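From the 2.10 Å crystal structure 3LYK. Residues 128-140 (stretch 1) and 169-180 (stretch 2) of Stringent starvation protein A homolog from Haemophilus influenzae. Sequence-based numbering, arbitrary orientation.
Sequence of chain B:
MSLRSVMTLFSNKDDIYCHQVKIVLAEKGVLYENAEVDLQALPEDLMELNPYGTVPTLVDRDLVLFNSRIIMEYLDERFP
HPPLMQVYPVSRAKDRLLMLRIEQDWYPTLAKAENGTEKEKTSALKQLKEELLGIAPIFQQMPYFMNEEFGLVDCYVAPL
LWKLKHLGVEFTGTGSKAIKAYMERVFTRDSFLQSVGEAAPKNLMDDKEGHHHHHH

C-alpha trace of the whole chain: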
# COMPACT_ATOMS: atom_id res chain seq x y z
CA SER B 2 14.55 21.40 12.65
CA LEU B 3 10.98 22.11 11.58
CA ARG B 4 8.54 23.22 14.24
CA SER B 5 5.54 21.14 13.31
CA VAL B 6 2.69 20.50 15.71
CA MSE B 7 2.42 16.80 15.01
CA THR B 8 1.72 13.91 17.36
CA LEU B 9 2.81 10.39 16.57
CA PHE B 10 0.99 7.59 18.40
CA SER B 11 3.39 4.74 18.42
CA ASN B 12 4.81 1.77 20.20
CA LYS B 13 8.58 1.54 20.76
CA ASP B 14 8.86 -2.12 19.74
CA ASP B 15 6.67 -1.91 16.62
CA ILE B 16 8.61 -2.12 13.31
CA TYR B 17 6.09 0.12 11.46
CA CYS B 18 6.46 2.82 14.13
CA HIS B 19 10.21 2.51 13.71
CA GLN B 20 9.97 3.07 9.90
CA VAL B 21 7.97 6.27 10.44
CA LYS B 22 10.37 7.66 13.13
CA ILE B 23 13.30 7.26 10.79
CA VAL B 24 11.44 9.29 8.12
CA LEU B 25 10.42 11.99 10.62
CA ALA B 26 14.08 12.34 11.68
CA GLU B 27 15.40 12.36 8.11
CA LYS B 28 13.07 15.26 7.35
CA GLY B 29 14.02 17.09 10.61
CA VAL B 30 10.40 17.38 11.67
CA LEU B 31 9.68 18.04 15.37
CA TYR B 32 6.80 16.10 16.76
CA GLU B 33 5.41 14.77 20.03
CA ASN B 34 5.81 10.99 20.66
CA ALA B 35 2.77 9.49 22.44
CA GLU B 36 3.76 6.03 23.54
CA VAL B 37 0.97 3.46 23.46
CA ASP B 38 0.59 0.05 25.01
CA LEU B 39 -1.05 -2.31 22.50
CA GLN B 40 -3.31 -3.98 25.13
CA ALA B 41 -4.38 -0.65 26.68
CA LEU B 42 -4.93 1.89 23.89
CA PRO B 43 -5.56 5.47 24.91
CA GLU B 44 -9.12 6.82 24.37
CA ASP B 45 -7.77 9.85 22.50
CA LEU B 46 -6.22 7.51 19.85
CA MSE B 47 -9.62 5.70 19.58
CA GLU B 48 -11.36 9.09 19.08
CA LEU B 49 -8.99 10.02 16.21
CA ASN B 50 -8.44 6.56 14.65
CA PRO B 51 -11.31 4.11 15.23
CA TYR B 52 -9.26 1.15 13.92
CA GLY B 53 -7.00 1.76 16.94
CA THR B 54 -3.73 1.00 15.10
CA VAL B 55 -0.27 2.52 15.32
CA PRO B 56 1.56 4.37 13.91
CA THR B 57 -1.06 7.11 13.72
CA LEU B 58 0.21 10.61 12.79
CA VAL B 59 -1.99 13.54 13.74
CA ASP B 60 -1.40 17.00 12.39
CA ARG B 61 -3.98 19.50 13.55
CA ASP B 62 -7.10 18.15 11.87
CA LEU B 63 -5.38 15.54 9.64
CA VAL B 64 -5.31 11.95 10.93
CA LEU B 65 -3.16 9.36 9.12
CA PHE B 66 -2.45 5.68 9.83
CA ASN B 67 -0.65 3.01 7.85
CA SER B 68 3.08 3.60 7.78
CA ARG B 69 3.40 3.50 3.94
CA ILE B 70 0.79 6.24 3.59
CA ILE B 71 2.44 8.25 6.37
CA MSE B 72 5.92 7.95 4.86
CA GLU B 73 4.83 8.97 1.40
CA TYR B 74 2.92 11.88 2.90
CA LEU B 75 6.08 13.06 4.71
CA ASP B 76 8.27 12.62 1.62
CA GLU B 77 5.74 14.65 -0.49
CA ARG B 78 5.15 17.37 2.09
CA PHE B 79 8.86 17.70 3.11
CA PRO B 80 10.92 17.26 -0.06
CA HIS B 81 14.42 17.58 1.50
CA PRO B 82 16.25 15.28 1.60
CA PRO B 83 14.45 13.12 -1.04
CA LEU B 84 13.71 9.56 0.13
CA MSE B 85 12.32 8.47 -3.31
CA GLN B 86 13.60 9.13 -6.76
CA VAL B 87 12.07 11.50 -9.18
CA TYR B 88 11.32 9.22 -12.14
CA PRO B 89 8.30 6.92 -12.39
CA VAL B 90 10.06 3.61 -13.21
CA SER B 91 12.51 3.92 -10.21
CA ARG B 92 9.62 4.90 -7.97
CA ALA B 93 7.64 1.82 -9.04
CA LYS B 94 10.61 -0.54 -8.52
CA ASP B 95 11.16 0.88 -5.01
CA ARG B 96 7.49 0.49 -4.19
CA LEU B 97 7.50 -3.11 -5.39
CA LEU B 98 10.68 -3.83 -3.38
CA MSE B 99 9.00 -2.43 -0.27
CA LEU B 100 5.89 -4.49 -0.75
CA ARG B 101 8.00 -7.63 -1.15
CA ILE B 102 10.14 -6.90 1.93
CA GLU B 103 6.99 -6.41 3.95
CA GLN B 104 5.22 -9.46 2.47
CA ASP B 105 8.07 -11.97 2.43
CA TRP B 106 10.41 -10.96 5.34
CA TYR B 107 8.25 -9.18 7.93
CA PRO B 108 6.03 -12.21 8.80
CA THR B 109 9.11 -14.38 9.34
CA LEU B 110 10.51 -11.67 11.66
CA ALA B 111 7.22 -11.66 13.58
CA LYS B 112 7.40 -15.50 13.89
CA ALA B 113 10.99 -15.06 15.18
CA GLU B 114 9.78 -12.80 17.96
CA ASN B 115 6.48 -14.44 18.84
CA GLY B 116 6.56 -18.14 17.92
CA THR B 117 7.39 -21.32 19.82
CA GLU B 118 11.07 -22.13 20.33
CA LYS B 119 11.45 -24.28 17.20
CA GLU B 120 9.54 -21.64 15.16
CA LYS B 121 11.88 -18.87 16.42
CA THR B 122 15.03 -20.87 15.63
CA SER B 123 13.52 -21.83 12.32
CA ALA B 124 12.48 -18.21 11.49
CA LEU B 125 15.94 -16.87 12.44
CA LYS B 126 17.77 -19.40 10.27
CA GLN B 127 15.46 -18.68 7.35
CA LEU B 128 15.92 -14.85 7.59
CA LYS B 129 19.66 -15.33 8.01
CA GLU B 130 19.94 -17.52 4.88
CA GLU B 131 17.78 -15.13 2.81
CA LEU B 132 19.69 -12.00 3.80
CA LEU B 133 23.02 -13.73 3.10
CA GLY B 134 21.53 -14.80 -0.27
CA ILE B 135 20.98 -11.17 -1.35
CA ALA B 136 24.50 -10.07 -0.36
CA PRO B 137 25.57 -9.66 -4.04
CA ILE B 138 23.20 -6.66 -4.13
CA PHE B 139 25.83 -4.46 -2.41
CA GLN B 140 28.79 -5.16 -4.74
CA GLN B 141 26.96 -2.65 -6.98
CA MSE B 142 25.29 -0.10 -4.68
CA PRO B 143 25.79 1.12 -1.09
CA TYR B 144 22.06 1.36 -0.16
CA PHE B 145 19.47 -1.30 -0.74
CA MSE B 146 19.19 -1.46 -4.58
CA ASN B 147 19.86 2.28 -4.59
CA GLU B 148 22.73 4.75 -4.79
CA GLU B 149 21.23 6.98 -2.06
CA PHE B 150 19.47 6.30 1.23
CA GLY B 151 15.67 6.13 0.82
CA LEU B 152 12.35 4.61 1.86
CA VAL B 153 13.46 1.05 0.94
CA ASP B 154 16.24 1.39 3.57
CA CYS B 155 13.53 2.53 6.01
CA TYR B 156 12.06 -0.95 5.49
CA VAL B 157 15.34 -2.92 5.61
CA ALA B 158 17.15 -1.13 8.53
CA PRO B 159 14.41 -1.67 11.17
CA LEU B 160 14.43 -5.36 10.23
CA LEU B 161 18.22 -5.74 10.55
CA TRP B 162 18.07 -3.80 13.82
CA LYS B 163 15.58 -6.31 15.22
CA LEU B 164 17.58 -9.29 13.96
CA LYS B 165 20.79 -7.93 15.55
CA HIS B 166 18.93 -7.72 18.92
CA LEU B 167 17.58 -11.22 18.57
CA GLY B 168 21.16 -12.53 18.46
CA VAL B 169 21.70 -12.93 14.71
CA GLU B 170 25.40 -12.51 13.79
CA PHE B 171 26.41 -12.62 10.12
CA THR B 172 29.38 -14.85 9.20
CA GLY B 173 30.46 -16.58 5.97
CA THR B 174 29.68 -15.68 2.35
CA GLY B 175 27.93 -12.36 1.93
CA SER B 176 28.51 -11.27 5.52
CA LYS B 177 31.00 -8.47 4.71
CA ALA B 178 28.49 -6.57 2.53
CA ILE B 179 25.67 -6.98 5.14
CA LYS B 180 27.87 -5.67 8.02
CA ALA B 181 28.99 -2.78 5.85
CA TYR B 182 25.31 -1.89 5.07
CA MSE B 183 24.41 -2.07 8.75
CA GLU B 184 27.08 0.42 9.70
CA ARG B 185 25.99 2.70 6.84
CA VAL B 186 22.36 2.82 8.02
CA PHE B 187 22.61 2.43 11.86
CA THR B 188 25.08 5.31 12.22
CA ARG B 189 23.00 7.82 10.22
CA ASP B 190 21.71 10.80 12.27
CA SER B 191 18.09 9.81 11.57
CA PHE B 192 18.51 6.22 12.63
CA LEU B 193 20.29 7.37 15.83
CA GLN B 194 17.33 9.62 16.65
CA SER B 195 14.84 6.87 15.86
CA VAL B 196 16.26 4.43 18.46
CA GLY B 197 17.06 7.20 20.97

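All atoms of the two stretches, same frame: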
# COMPACT_ATOMS: atom_id res chain seq x y z
N LEU B 128 15.60 -16.28 7.87
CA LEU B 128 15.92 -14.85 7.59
C LEU B 128 17.40 -14.65 7.34
O LEU B 128 17.80 -13.94 6.42
CB LEU B 128 15.46 -13.94 8.73
CG LEU B 128 14.01 -13.51 8.62
CD1 LEU B 128 13.58 -12.79 9.87
CD2 LEU B 128 13.76 -12.65 7.37
N LYS B 129 18.21 -15.30 8.17
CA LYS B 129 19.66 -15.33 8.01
C LYS B 129 20.10 -15.84 6.63
O LYS B 129 20.89 -15.17 5.94
CB LYS B 129 20.29 -16.16 9.14
CG LYS B 129 21.78 -15.97 9.29
CD LYS B 129 22.27 -16.58 10.57
CE LYS B 129 23.68 -16.13 10.80
NZ LYS B 129 24.12 -16.58 12.15
N GLU B 130 19.59 -16.99 6.21
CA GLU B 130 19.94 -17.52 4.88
C GLU B 130 19.54 -16.53 3.78
O GLU B 130 20.37 -16.18 2.92
CB GLU B 130 19.26 -18.86 4.62
CG GLU B 130 19.84 -20.05 5.37
CD GLU B 130 19.05 -21.35 5.10
OE1 GLU B 130 19.64 -22.31 4.55
OE2 GLU B 130 17.83 -21.40 5.44
N GLU B 131 18.29 -16.07 3.82
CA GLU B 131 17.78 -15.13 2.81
C GLU B 131 18.57 -13.83 2.69
O GLU B 131 18.89 -13.39 1.59
CB GLU B 131 16.31 -14.85 3.04
CG GLU B 131 15.42 -15.72 2.17
CD GLU B 131 14.09 -16.06 2.82
OE1 GLU B 131 13.72 -15.45 3.86
OE2 GLU B 131 13.41 -16.96 2.28
N LEU B 132 18.89 -13.21 3.83
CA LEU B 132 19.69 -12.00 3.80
C LEU B 132 21.11 -12.25 3.26
O LEU B 132 21.62 -11.47 2.44
CB LEU B 132 19.68 -11.31 5.17
CG LEU B 132 18.37 -10.56 5.41
CD1 LEU B 132 18.05 -10.46 6.87
CD2 LEU B 132 18.38 -9.17 4.77
N LEU B 133 21.74 -13.34 3.68
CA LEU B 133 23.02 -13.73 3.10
C LEU B 133 22.89 -13.93 1.57
O LEU B 133 23.71 -13.42 0.81
CB LEU B 133 23.64 -14.95 3.81
CG LEU B 133 24.31 -14.63 5.17
CD1 LEU B 133 24.85 -15.90 5.84
CD2 LEU B 133 25.43 -13.56 5.07
N GLY B 134 21.83 -14.60 1.15
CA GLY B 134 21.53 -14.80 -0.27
C GLY B 134 21.50 -13.54 -1.12
O GLY B 134 21.92 -13.57 -2.28
N ILE B 135 21.02 -12.43 -0.57
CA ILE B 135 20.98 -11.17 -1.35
C ILE B 135 22.22 -10.27 -1.20
O ILE B 135 22.27 -9.18 -1.75
CB ILE B 135 19.63 -10.38 -1.20
CG1 ILE B 135 19.31 -10.05 0.26
CG2 ILE B 135 18.50 -11.18 -1.82
CD1 ILE B 135 20.04 -8.84 0.79
N ALA B 136 23.22 -10.77 -0.49
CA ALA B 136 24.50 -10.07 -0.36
C ALA B 136 25.08 -9.47 -1.66
O ALA B 136 25.60 -8.36 -1.64
CB ALA B 136 25.53 -10.98 0.31
N PRO B 137 25.01 -10.21 -2.79
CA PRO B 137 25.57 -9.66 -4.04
C PRO B 137 25.03 -8.28 -4.41
O PRO B 137 25.72 -7.50 -5.06
CB PRO B 137 25.16 -10.70 -5.09
CG PRO B 137 25.13 -11.99 -4.32
CD PRO B 137 24.54 -11.60 -2.99
N ILE B 138 23.81 -7.98 -3.99
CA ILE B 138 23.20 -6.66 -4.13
C ILE B 138 24.15 -5.47 -3.86
O ILE B 138 24.14 -4.49 -4.61
CB ILE B 138 21.93 -6.58 -3.26
CG1 ILE B 138 20.72 -7.02 -4.07
CG2 ILE B 138 21.70 -5.20 -2.70
CD1 ILE B 138 20.63 -8.52 -4.36
N PHE B 139 24.98 -5.58 -2.83
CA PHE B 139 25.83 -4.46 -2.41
C PHE B 139 27.14 -4.27 -3.20
O PHE B 139 27.73 -3.19 -3.17
CB PHE B 139 26.11 -4.53 -0.92
CG PHE B 139 24.87 -4.63 -0.08
CD1 PHE B 139 24.13 -3.47 0.23
CD2 PHE B 139 24.43 -5.86 0.40
CE1 PHE B 139 22.96 -3.58 1.01
CE2 PHE B 139 23.28 -5.97 1.20
CZ PHE B 139 22.55 -4.83 1.50
N GLN B 140 27.58 -5.30 -3.91
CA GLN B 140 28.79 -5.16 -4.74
C GLN B 140 28.58 -4.11 -5.84
O GLN B 140 29.52 -3.69 -6.52
CB GLN B 140 29.20 -6.53 -5.34
CG GLN B 140 28.50 -6.91 -6.65
CD GLN B 140 28.71 -8.38 -7.03
OE1 GLN B 140 28.36 -9.29 -6.26
NE2 GLN B 140 29.26 -8.61 -8.22
N VAL B 169 21.12 -12.66 16.03
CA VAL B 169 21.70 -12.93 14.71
C VAL B 169 23.06 -12.26 14.55
O VAL B 169 23.23 -11.08 14.86
CB VAL B 169 20.73 -12.46 13.59
CG1 VAL B 169 21.33 -12.66 12.19
CG2 VAL B 169 19.46 -13.21 13.72
N GLU B 170 24.04 -13.01 14.06
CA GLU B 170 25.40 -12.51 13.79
C GLU B 170 25.78 -13.05 12.42
O GLU B 170 25.70 -14.24 12.19
CB GLU B 170 26.38 -13.00 14.88
CG GLU B 170 26.11 -12.39 16.30
CD GLU B 170 27.09 -12.86 17.41
OE1 GLU B 170 28.00 -13.68 17.13
OE2 GLU B 170 26.95 -12.41 18.58
N PHE B 171 26.18 -12.18 11.49
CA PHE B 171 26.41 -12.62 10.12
C PHE B 171 27.86 -13.05 9.92
O PHE B 171 28.79 -12.28 10.16
CB PHE B 171 25.98 -11.55 9.09
CG PHE B 171 24.49 -11.29 9.04
CD1 PHE B 171 23.65 -12.05 8.21
CD2 PHE B 171 23.91 -10.30 9.83
CE1 PHE B 171 22.26 -11.82 8.16
CE2 PHE B 171 22.52 -10.05 9.79
CZ PHE B 171 21.69 -10.81 8.96
N THR B 172 28.05 -14.31 9.52
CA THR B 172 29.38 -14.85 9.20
C THR B 172 29.29 -15.66 7.90
O THR B 172 28.20 -16.10 7.50
CB THR B 172 29.97 -15.73 10.36
OG1 THR B 172 29.09 -16.83 10.62
CG2 THR B 172 30.17 -14.91 11.66
N GLY B 173 30.43 -15.84 7.24
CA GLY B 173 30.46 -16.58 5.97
C GLY B 173 30.17 -15.70 4.76
O GLY B 173 30.29 -14.47 4.83
N THR B 174 29.75 -16.34 3.66
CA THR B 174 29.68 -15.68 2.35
C THR B 174 28.51 -14.70 2.22
O THR B 174 27.33 -15.08 2.34
CB THR B 174 29.69 -16.70 1.17
OG1 THR B 174 30.79 -17.59 1.33
CG2 THR B 174 29.83 -15.97 -0.20
N GLY B 175 28.87 -13.45 1.96
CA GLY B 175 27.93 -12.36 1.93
C GLY B 175 27.89 -11.52 3.20
O GLY B 175 27.21 -10.48 3.23
N SER B 176 28.62 -11.96 4.24
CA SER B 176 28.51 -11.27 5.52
C SER B 176 29.25 -9.93 5.57
O SER B 176 28.86 -9.03 6.31
CB SER B 176 28.83 -12.19 6.70
OG SER B 176 30.22 -12.48 6.78
N LYS B 177 30.29 -9.76 4.76
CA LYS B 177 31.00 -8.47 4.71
C LYS B 177 30.13 -7.30 4.19
O LYS B 177 30.14 -6.20 4.76
CB LYS B 177 32.29 -8.56 3.89
CG LYS B 177 33.55 -8.70 4.75
CD LYS B 177 34.61 -9.54 4.02
CE LYS B 177 35.10 -10.71 4.90
NZ LYS B 177 36.19 -11.48 4.23
N ALA B 178 29.42 -7.55 3.09
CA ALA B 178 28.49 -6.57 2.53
C ALA B 178 27.32 -6.23 3.49
O ALA B 178 26.97 -5.07 3.62
CB ALA B 178 27.97 -7.04 1.16
N ILE B 179 26.76 -7.22 4.17
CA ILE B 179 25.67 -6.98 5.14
C ILE B 179 26.12 -6.14 6.37
O ILE B 179 25.43 -5.20 6.78
CB ILE B 179 24.99 -8.29 5.62
CG1 ILE B 179 24.59 -9.19 4.46
CG2 ILE B 179 23.73 -7.97 6.40
CD1 ILE B 179 23.50 -8.59 3.49
N LYS B 180 27.30 -6.46 6.91
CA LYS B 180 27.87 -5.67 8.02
C LYS B 180 28.18 -4.27 7.59
O LYS B 180 27.95 -3.33 8.34
CB LYS B 180 29.16 -6.33 8.53
CG LYS B 180 28.93 -7.60 9.33
CD LYS B 180 30.25 -8.39 9.42
CE LYS B 180 30.19 -9.46 10.49
NZ LYS B 180 31.45 -10.29 10.42

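Helix 128-134 and helix 176-180 cross almost at right angles (93°), their axes approaching to 9.9 Å, and the extended segment and turn preceding the second helix also pack against the first stretch. The backbones come closest at A136 and G175, whose CA atoms lie 4.7 Å apart. There A136 CB sits 3.2 Å from G175 CA, a fit that depends on glycine: an ideal CB on G175 would clash with A136 CB and with L133 O, and its positive phi independently favours glycine. G175 occupies the N-cap position of its helix, within a type II turn from G173 to S176, which is braced by S176 OG donating to G173 O (2.8 Å).

Most of the contact is apolar. L133 reaches into the turn with CD2, which lies 3.7 Å from G175 C and 3.9 Å from F171 CD1; L132 CB adds a contact to F171 CE1 at 4.0 Å. I179 extends CD1 to within 3.5 Å of F139 CE2 and 4.4 Å of I135 CD1, while F139 CB meets A178 CB at 3.8 Å and A178 O lies over one face of the F139 ring.

One hydrogen bond joins the stretches. The extended, all-t side chain of K129 carries NZ to E170 O (2.8 Å), satisfying a backbone carbonyl in a loop segment.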